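Local coordinates for protein cadherin-23 (Mus musculus, PDB 5VH2) that probably mediates calcium-dependent cell adhesion and tension bearing in the mechanotransduction apparatus of hearing, as a member of the cadherin family, at residues A[18-23]-A[103-108]; A[27-32]-A[63-68]; A[53-58]-A[77-82]. The protein carries 1 engineered substitution. All blocks are in the same frame, centred on the assembly; numbering follows the deposited sequence.

Interaction 1 of 3, residues A[18-23]-A[103-108]. With CA (calcium ion), chain F; CA (calcium ion), chain G.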
# COMPACT_ATOMS: atom_id res chain seq x y z
N LEU A 18 1.12 1.62 13.12
CA LEU A 18 2.37 2.14 12.60
C LEU A 18 2.19 2.38 11.11
O LEU A 18 1.81 1.47 10.37
CB LEU A 18 3.51 1.14 12.82
CG LEU A 18 4.91 1.47 12.32
CD1 LEU A 18 5.47 2.65 13.07
CD2 LEU A 18 5.85 0.30 12.50
N ARG A 19 2.47 3.60 10.67
CA ARG A 19 2.23 3.98 9.29
C ARG A 19 3.13 3.12 8.38
O ARG A 19 4.35 3.11 8.58
CB ARG A 19 2.57 5.46 9.11
CG ARG A 19 1.70 6.42 9.93
CD ARG A 19 2.09 7.87 9.81
NE ARG A 19 1.96 8.37 8.44
CZ ARG A 19 1.95 9.67 8.11
NH1 ARG A 19 2.04 10.64 9.04
NH2 ARG A 19 1.85 10.02 6.84
N GLU A 20 2.55 2.42 7.41
CA GLU A 20 3.35 1.52 6.55
C GLU A 20 4.42 2.26 5.75
O GLU A 20 5.47 1.68 5.46
CB GLU A 20 2.48 0.65 5.62
CG GLU A 20 1.76 1.43 4.55
CD GLU A 20 1.20 0.59 3.42
OE1 GLU A 20 1.87 -0.37 2.95
OE2 GLU A 20 0.08 0.93 2.98
N THR A 21 4.17 3.54 5.44
CA THR A 21 5.16 4.37 4.74
C THR A 21 6.15 5.06 5.68
O THR A 21 6.88 5.95 5.25
CB THR A 21 4.50 5.47 3.85
OG1 THR A 21 3.77 6.40 4.66
CG2 THR A 21 3.57 4.86 2.81
N ALA A 22 6.19 4.65 6.94
CA ALA A 22 7.19 5.17 7.87
C ALA A 22 8.61 4.99 7.33
O ALA A 22 8.90 4.00 6.65
CB ALA A 22 7.06 4.51 9.23
N GLY A 23 9.46 5.97 7.61
CA GLY A 23 10.85 5.96 7.17
C GLY A 23 11.72 5.06 8.02
O GLY A 23 11.33 4.63 9.10
N LEU A 103 0.21 -2.62 11.23
CA LEU A 103 0.49 -1.54 10.29
C LEU A 103 -0.79 -0.84 9.85
O LEU A 103 -1.86 -1.46 9.72
CB LEU A 103 1.18 -2.09 9.05
CG LEU A 103 2.58 -2.67 9.17
CD1 LEU A 103 3.20 -2.80 7.80
CD2 LEU A 103 3.45 -1.77 10.03
N LEU A 104 -0.67 0.45 9.57
CA LEU A 104 -1.77 1.26 9.09
C LEU A 104 -1.67 1.30 7.56
O LEU A 104 -0.68 1.77 7.02
CB LEU A 104 -1.68 2.67 9.70
CG LEU A 104 -2.48 3.83 9.09
CD1 LEU A 104 -3.96 3.53 9.13
CD2 LEU A 104 -2.19 5.09 9.88
N ASN A 105 -2.66 0.76 6.88
CA ASN A 105 -2.73 0.89 5.43
C ASN A 105 -2.84 2.35 5.03
O ASN A 105 -3.67 3.08 5.54
CB ASN A 105 -3.93 0.12 4.89
CG ASN A 105 -3.96 0.06 3.37
OD1 ASN A 105 -2.93 0.24 2.69
ND2 ASN A 105 -5.14 -0.21 2.82
N GLU A 106 -1.92 2.79 4.19
CA GLU A 106 -1.97 4.12 3.62
C GLU A 106 -2.01 4.00 2.12
O GLU A 106 -1.69 2.95 1.56
CB GLU A 106 -0.73 4.89 4.00
CG GLU A 106 -0.41 4.96 5.48
CD GLU A 106 0.67 6.00 5.74
OE1 GLU A 106 0.35 7.21 5.72
OE2 GLU A 106 1.85 5.60 5.91
N LEU A 107 -2.38 5.09 1.46
CA LEU A 107 -2.50 5.12 0.02
C LEU A 107 -1.13 5.27 -0.63
O LEU A 107 -0.66 6.38 -0.90
CB LEU A 107 -3.41 6.27 -0.37
CG LEU A 107 -3.97 6.24 -1.80
CD1 LEU A 107 -5.08 5.21 -2.00
CD2 LEU A 107 -4.48 7.63 -2.11
N ASP A 108 -0.50 4.13 -0.90
CA ASP A 108 0.84 4.06 -1.49
C ASP A 108 0.96 3.07 -2.67
O ASP A 108 2.06 2.67 -3.03
CB ASP A 108 1.84 3.68 -0.40
CG ASP A 108 1.64 2.26 0.13
OD1 ASP A 108 0.52 1.71 0.04
OD2 ASP A 108 2.59 1.68 0.67
CA CA F . -1.36 0.69 1.27
CA CA G . 1.64 -0.68 0.25
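The calcium-binding linker between cadherin repeats EC12 and EC13 begins here, where Glu20 and Asp108 meet tip to tip across two calcium ions. Glu20 OE2 lies 2.2 Å from the chain F calcium, and OE1 of the same carboxylate binds the chain G calcium. Asp108 OD1 also bridges the pair, while its OD2 completes a two-oxygen grip on the chain G ion. Asn105 OD1 and the carbonyl oxygen Glu106 O fill further places on the chain F ion. The ions probably offset the repulsion between the two acidic groups. Glu20 CG sits between the backbone N and carbonyl carbon (chi1 68°), and the chain beyond it is extended, which carries the carboxylate to the two ions. Glu20 OE2 also accepts Glu106 N at 3.0 Å through its anti lone pair, and Tyr73 is a further polar partner of Glu20.

The Glu106 side chain runs back to 18-23. Its OE2 takes Thr21 N at 3.1 Å, nearly along the C-O axis. Its OE1 makes a weak salt bridge with Arg19, 3.4 Å from NE, the guanidinium and carboxylate planes standing 75° apart. An alanine at Glu106 would probably leave Thr21 N and the Arg19 guanidinium without this partner, though the backbone calcium ligand would remain.

Before the loops, Leu18 and Leu103 form a parallel beta pair, as do Arg19 and Leu104. Leu104 N donates to Leu18 O at 2.8 Å. On the inner face, Leu18 CD2 packs beside Leu103 CD2 at 4.0 Å.

Asp72, Glu74, Glu109 and Asp141 supply the remaining protein ligands. Shared acidic ligands from the end of one repeat, the linker and the next repeat are the hallmark of the cadherin inter-repeat calcium site.

Interaction 2 of 3, residues A[27-32]-A[63-68]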
# COMPACT_ATOMS: atom_id res chain seq x y z
N SER A 27 10.88 5.38 15.35
CA SER A 27 10.70 4.77 16.66
C SER A 27 9.43 3.91 16.66
O SER A 27 8.35 4.39 16.27
CB SER A 27 10.59 5.87 17.71
OG SER A 27 11.83 6.56 17.82
N VAL A 28 9.57 2.67 17.09
CA VAL A 28 8.46 1.72 17.09
C VAL A 28 7.83 1.58 18.49
O VAL A 28 6.64 1.84 18.67
CB VAL A 28 8.92 0.37 16.56
CG1 VAL A 28 7.82 -0.67 16.52
CG2 VAL A 28 9.51 0.57 15.18
N ILE A 29 8.65 1.18 19.46
CA ILE A 29 8.23 1.10 20.85
C ILE A 29 9.46 0.89 21.72
O ILE A 29 10.46 0.37 21.23
CB ILE A 29 7.21 -0.06 21.09
CG1 ILE A 29 6.71 -0.05 22.55
CG2 ILE A 29 7.84 -1.41 20.75
CD1 ILE A 29 5.38 -0.70 22.73
N VAL A 30 9.40 1.29 22.99
CA VAL A 30 10.51 1.05 23.92
C VAL A 30 10.18 -0.06 24.92
O VAL A 30 9.15 0.01 25.62
CB VAL A 30 10.94 2.32 24.69
CG1 VAL A 30 9.78 2.91 25.50
CG2 VAL A 30 12.17 2.01 25.54
N VAL A 31 11.07 -1.06 24.96
CA VAL A 31 10.91 -2.12 25.97
C VAL A 31 11.79 -1.81 27.18
O VAL A 31 12.73 -1.01 27.10
CB VAL A 31 11.21 -3.55 25.42
CG1 VAL A 31 10.22 -3.91 24.32
CG2 VAL A 31 12.64 -3.68 24.93
N ARG A 32 11.47 -2.45 28.28
CA ARG A 32 12.21 -2.24 29.51
C ARG A 32 12.09 -3.45 30.44
O ARG A 32 10.97 -3.88 30.78
CB ARG A 32 11.75 -0.96 30.23
CG ARG A 32 12.86 -0.46 31.13
CD ARG A 32 12.49 0.57 32.17
NE ARG A 32 13.48 0.46 33.24
CZ ARG A 32 13.42 1.11 34.40
NH1 ARG A 32 12.37 1.90 34.70
NH2 ARG A 32 14.37 0.90 35.31
N GLY A 63 16.93 -0.54 24.52
CA GLY A 63 15.69 -1.31 24.45
C GLY A 63 14.68 -0.67 23.52
O GLY A 63 13.52 -1.04 23.51
N LEU A 64 15.12 0.33 22.75
CA LEU A 64 14.28 0.97 21.77
C LEU A 64 14.29 0.10 20.53
O LEU A 64 15.38 -0.30 20.06
CB LEU A 64 14.81 2.34 21.39
CG LEU A 64 13.95 3.10 20.37
CD1 LEU A 64 12.53 3.38 20.91
CD2 LEU A 64 14.57 4.42 19.94
N ILE A 65 13.10 -0.15 19.98
CA ILE A 65 12.98 -0.77 18.67
C ILE A 65 12.68 0.27 17.57
O ILE A 65 11.82 1.13 17.74
CB ILE A 65 11.88 -1.87 18.67
CG1 ILE A 65 12.26 -2.99 19.66
CG2 ILE A 65 11.72 -2.46 17.28
CD1 ILE A 65 11.10 -3.86 20.08
N VAL A 66 13.40 0.17 16.45
CA VAL A 66 13.25 1.09 15.31
C VAL A 66 13.15 0.29 14.04
O VAL A 66 13.54 -0.90 14.03
CB VAL A 66 14.47 2.03 15.16
CG1 VAL A 66 14.72 2.78 16.46
CG2 VAL A 66 15.73 1.26 14.73
N THR A 67 12.68 0.90 12.95
CA THR A 67 12.58 0.16 11.69
C THR A 67 13.95 0.18 11.02
O THR A 67 14.75 1.08 11.28
CB THR A 67 11.49 0.71 10.74
OG1 THR A 67 11.88 1.99 10.21
CG2 THR A 67 10.19 0.85 11.49
N VAL A 68 14.23 -0.83 10.18
CA VAL A 68 15.51 -0.93 9.49
C VAL A 68 15.45 -1.19 7.97
O VAL A 68 16.49 -1.17 7.32
CB VAL A 68 16.47 -1.95 10.14
CG1 VAL A 68 17.08 -1.33 11.40
CG2 VAL A 68 15.78 -3.29 10.39
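Val28 and Ile29 both lie opposite Ile65, on the well-packed side of these antiparallel strands. Val28 N donates to Ile65 O at 2.8 Å. Ile65 N returns a bond to Ile29 O at 3.0 Å. Three residue steps from Ser27 to Val30 match two from Val66 to Leu64, consistent with a beta bulge at Val28, whose psi is -59°. Ile29 and Ile65 lie side by side, CG2 of Ile29 4.1 Å from CD1 of Ile65. Val28 CG2 meets Thr67 CG2 at 3.8 Å, the two side chains crossing at about a right angle. Farther on, Val31 N donates to Gly63 O at 2.8 Å. Gly63 has a positive phi of 81°, which favours glycine.

The other face is looser and more exposed. It carries Ser27, Val30, Leu64 and Val66. Val30 CB is 4.2 Å from Leu64 CD1, and Ser27 OG only approaches Leu64 CD2, at 4.1 Å.

The inner residues face the second sheet of the sandwich. Val28 rests on Val101 of strand 94-104, and Ile29, Val31 and Ile65 on Val99. From strand 56-58, Phe56 touches Val28 and Ile65, and Ile58 touches Val31 and Ile65.

Interaction 3 of 3, residues A[53-58]-A[77-82]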
# COMPACT_ATOMS: atom_id res chain seq x y z
N GLU A 53 11.60 -10.30 10.88
CA GLU A 53 11.72 -10.52 9.43
C GLU A 53 12.51 -9.42 8.70
O GLU A 53 12.12 -9.00 7.64
CB GLU A 53 10.33 -10.74 8.83
CG GLU A 53 9.77 -12.13 9.15
CD GLU A 53 8.40 -12.40 8.54
OE1 GLU A 53 7.99 -11.72 7.55
OE2 GLU A 53 7.66 -13.22 9.11
N GLY A 54 13.63 -8.99 9.28
CA GLY A 54 14.55 -8.03 8.65
C GLY A 54 14.09 -6.58 8.61
O GLY A 54 14.73 -5.76 7.94
N LYS A 55 12.97 -6.28 9.27
CA LYS A 55 12.38 -4.92 9.29
C LYS A 55 12.63 -4.15 10.59
O LYS A 55 12.44 -2.93 10.61
CB LYS A 55 10.85 -4.95 9.12
CG LYS A 55 10.36 -5.85 8.00
CD LYS A 55 10.37 -5.20 6.64
CE LYS A 55 10.71 -6.24 5.58
NZ LYS A 55 11.00 -5.59 4.27
N PHE A 56 12.96 -4.84 11.67
CA PHE A 56 13.19 -4.15 12.95
C PHE A 56 14.49 -4.55 13.63
O PHE A 56 15.00 -5.65 13.46
CB PHE A 56 12.05 -4.39 13.92
CG PHE A 56 10.69 -4.04 13.38
CD1 PHE A 56 9.93 -4.98 12.71
CD2 PHE A 56 10.17 -2.76 13.57
CE1 PHE A 56 8.68 -4.67 12.22
CE2 PHE A 56 8.92 -2.43 13.07
CZ PHE A 56 8.19 -3.39 12.36
N GLU A 57 15.00 -3.61 14.42
CA GLU A 57 16.25 -3.79 15.14
C GLU A 57 16.06 -3.15 16.52
O GLU A 57 15.42 -2.10 16.65
CB GLU A 57 17.41 -3.18 14.39
CG GLU A 57 18.68 -3.08 15.23
CD GLU A 57 19.82 -2.32 14.62
OE1 GLU A 57 20.57 -1.63 15.36
OE2 GLU A 57 20.06 -2.47 13.42
N ILE A 58 16.59 -3.82 17.53
CA ILE A 58 16.51 -3.32 18.90
C ILE A 58 17.87 -2.82 19.36
O ILE A 58 18.92 -3.40 19.01
CB ILE A 58 15.97 -4.39 19.88
CG1 ILE A 58 15.56 -3.73 21.21
CG2 ILE A 58 17.00 -5.49 20.11
CD1 ILE A 58 14.53 -4.55 21.94
N THR A 77 0.79 -7.37 7.18
CA THR A 77 -0.04 -6.45 7.93
C THR A 77 0.36 -6.31 9.40
O THR A 77 0.07 -5.30 10.03
CB THR A 77 -1.50 -6.93 7.91
OG1 THR A 77 -1.55 -8.33 8.23
CG2 THR A 77 -2.10 -6.70 6.52
N SER A 78 1.02 -7.32 9.95
CA SER A 78 1.46 -7.29 11.35
C SER A 78 2.64 -8.24 11.66
O SER A 78 2.88 -9.22 10.93
CB SER A 78 0.28 -7.60 12.28
OG SER A 78 -0.03 -8.99 12.28
N TYR A 79 3.35 -7.95 12.75
CA TYR A 79 4.60 -8.60 13.16
C TYR A 79 4.49 -8.96 14.64
O TYR A 79 3.94 -8.17 15.44
CB TYR A 79 5.78 -7.64 12.98
CG TYR A 79 6.05 -7.28 11.54
CD1 TYR A 79 5.37 -6.25 10.91
CD2 TYR A 79 6.98 -8.01 10.81
CE1 TYR A 79 5.61 -5.95 9.58
CE2 TYR A 79 7.20 -7.74 9.45
CZ TYR A 79 6.51 -6.73 8.85
OH TYR A 79 6.75 -6.45 7.53
N LEU A 80 4.99 -10.14 15.03
CA LEU A 80 5.08 -10.51 16.45
C LEU A 80 6.51 -10.95 16.80
O LEU A 80 6.92 -12.09 16.48
CB LEU A 80 4.06 -11.60 16.79
CG LEU A 80 4.04 -12.09 18.27
CD1 LEU A 80 3.43 -11.06 19.21
CD2 LEU A 80 3.35 -13.44 18.43
N MET A 81 7.24 -10.06 17.48
CA MET A 81 8.67 -10.27 17.71
C MET A 81 8.89 -10.81 19.09
O MET A 81 8.25 -10.37 20.03
CB MET A 81 9.43 -8.95 17.61
CG MET A 81 9.74 -8.53 16.21
SD MET A 81 10.27 -6.84 16.09
CE MET A 81 8.72 -5.98 16.33
N ASN A 82 9.86 -11.72 19.22
CA ASN A 82 10.22 -12.28 20.53
C ASN A 82 11.46 -11.59 20.99
O ASN A 82 12.47 -11.59 20.26
CB ASN A 82 10.54 -13.76 20.43
CG ASN A 82 9.32 -14.63 20.48
OD1 ASN A 82 8.43 -14.50 19.68
ND2 ASN A 82 9.28 -15.55 21.43
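A T-shaped aromatic pair, Phe56 against Tyr79, joins the two sheets of the cadherin beta sandwich. Phe56 presents its ring edge to the face of Tyr79, with centroids 5.3 Å apart and planes at 75°. The touching atom is Phe56 CE1, which stands over the Tyr79 ring toward its rim, 3.8 Å from Tyr79 CG.

Met81 covers one face of the Phe56 ring, and the two side chains cross at about a right angle. The bend at chi3 (-74°) brings Met81 CE over that face, 4.2 Å from the Phe56 centroid, a CH-pi contact. Met81 SD approaches the same ring obliquely, a Met-aromatic contact, and touches Phe56 CB at 3.7 Å.

The loop before Phe56 packs on the far part of Tyr79. Lys55 CG is 3.7 Å from Tyr79 OH, while Lys55 NZ turns away to bond Tyr70 O. Glu53 CB lies at the Tyr79 ring edge, 4.4 Å from CE2.

Strand 56-58 is the outermost strand of its sheet within the chain. Phe56 also packs on Ile65 and Thr67 of neighbouring strand 64-67, and on Leu71. Across the core, strand 78-87 lies between strands 44-50 and 94-104, and Met81 touches Val101 of the latter.

In the fold
Interactions 2 and 3 lie within the first cadherin repeat, and interaction 1 at its linker end. Along the sequence, interactions 2 and 3 fall inside the loop closed by interaction 1, and their own segments alternate. Their centres lie about 10 Å apart, and strands 64-67 and 56-58 are neighbours in one sheet. Interaction 1 is about 17 Å from interaction 2 and 15 Å from interaction 3, centre to centre. It shares the other sheet with interaction 3, through adjacent strands 94-104 and 78-87. Leu18 CD2 packs on Phe56 CE2 at 4.2 Å. Interaction 2 thus pairs strands within one sheet, interaction 3 joins the two sheets, and the sandwich end carries the calcium linker of interaction 1.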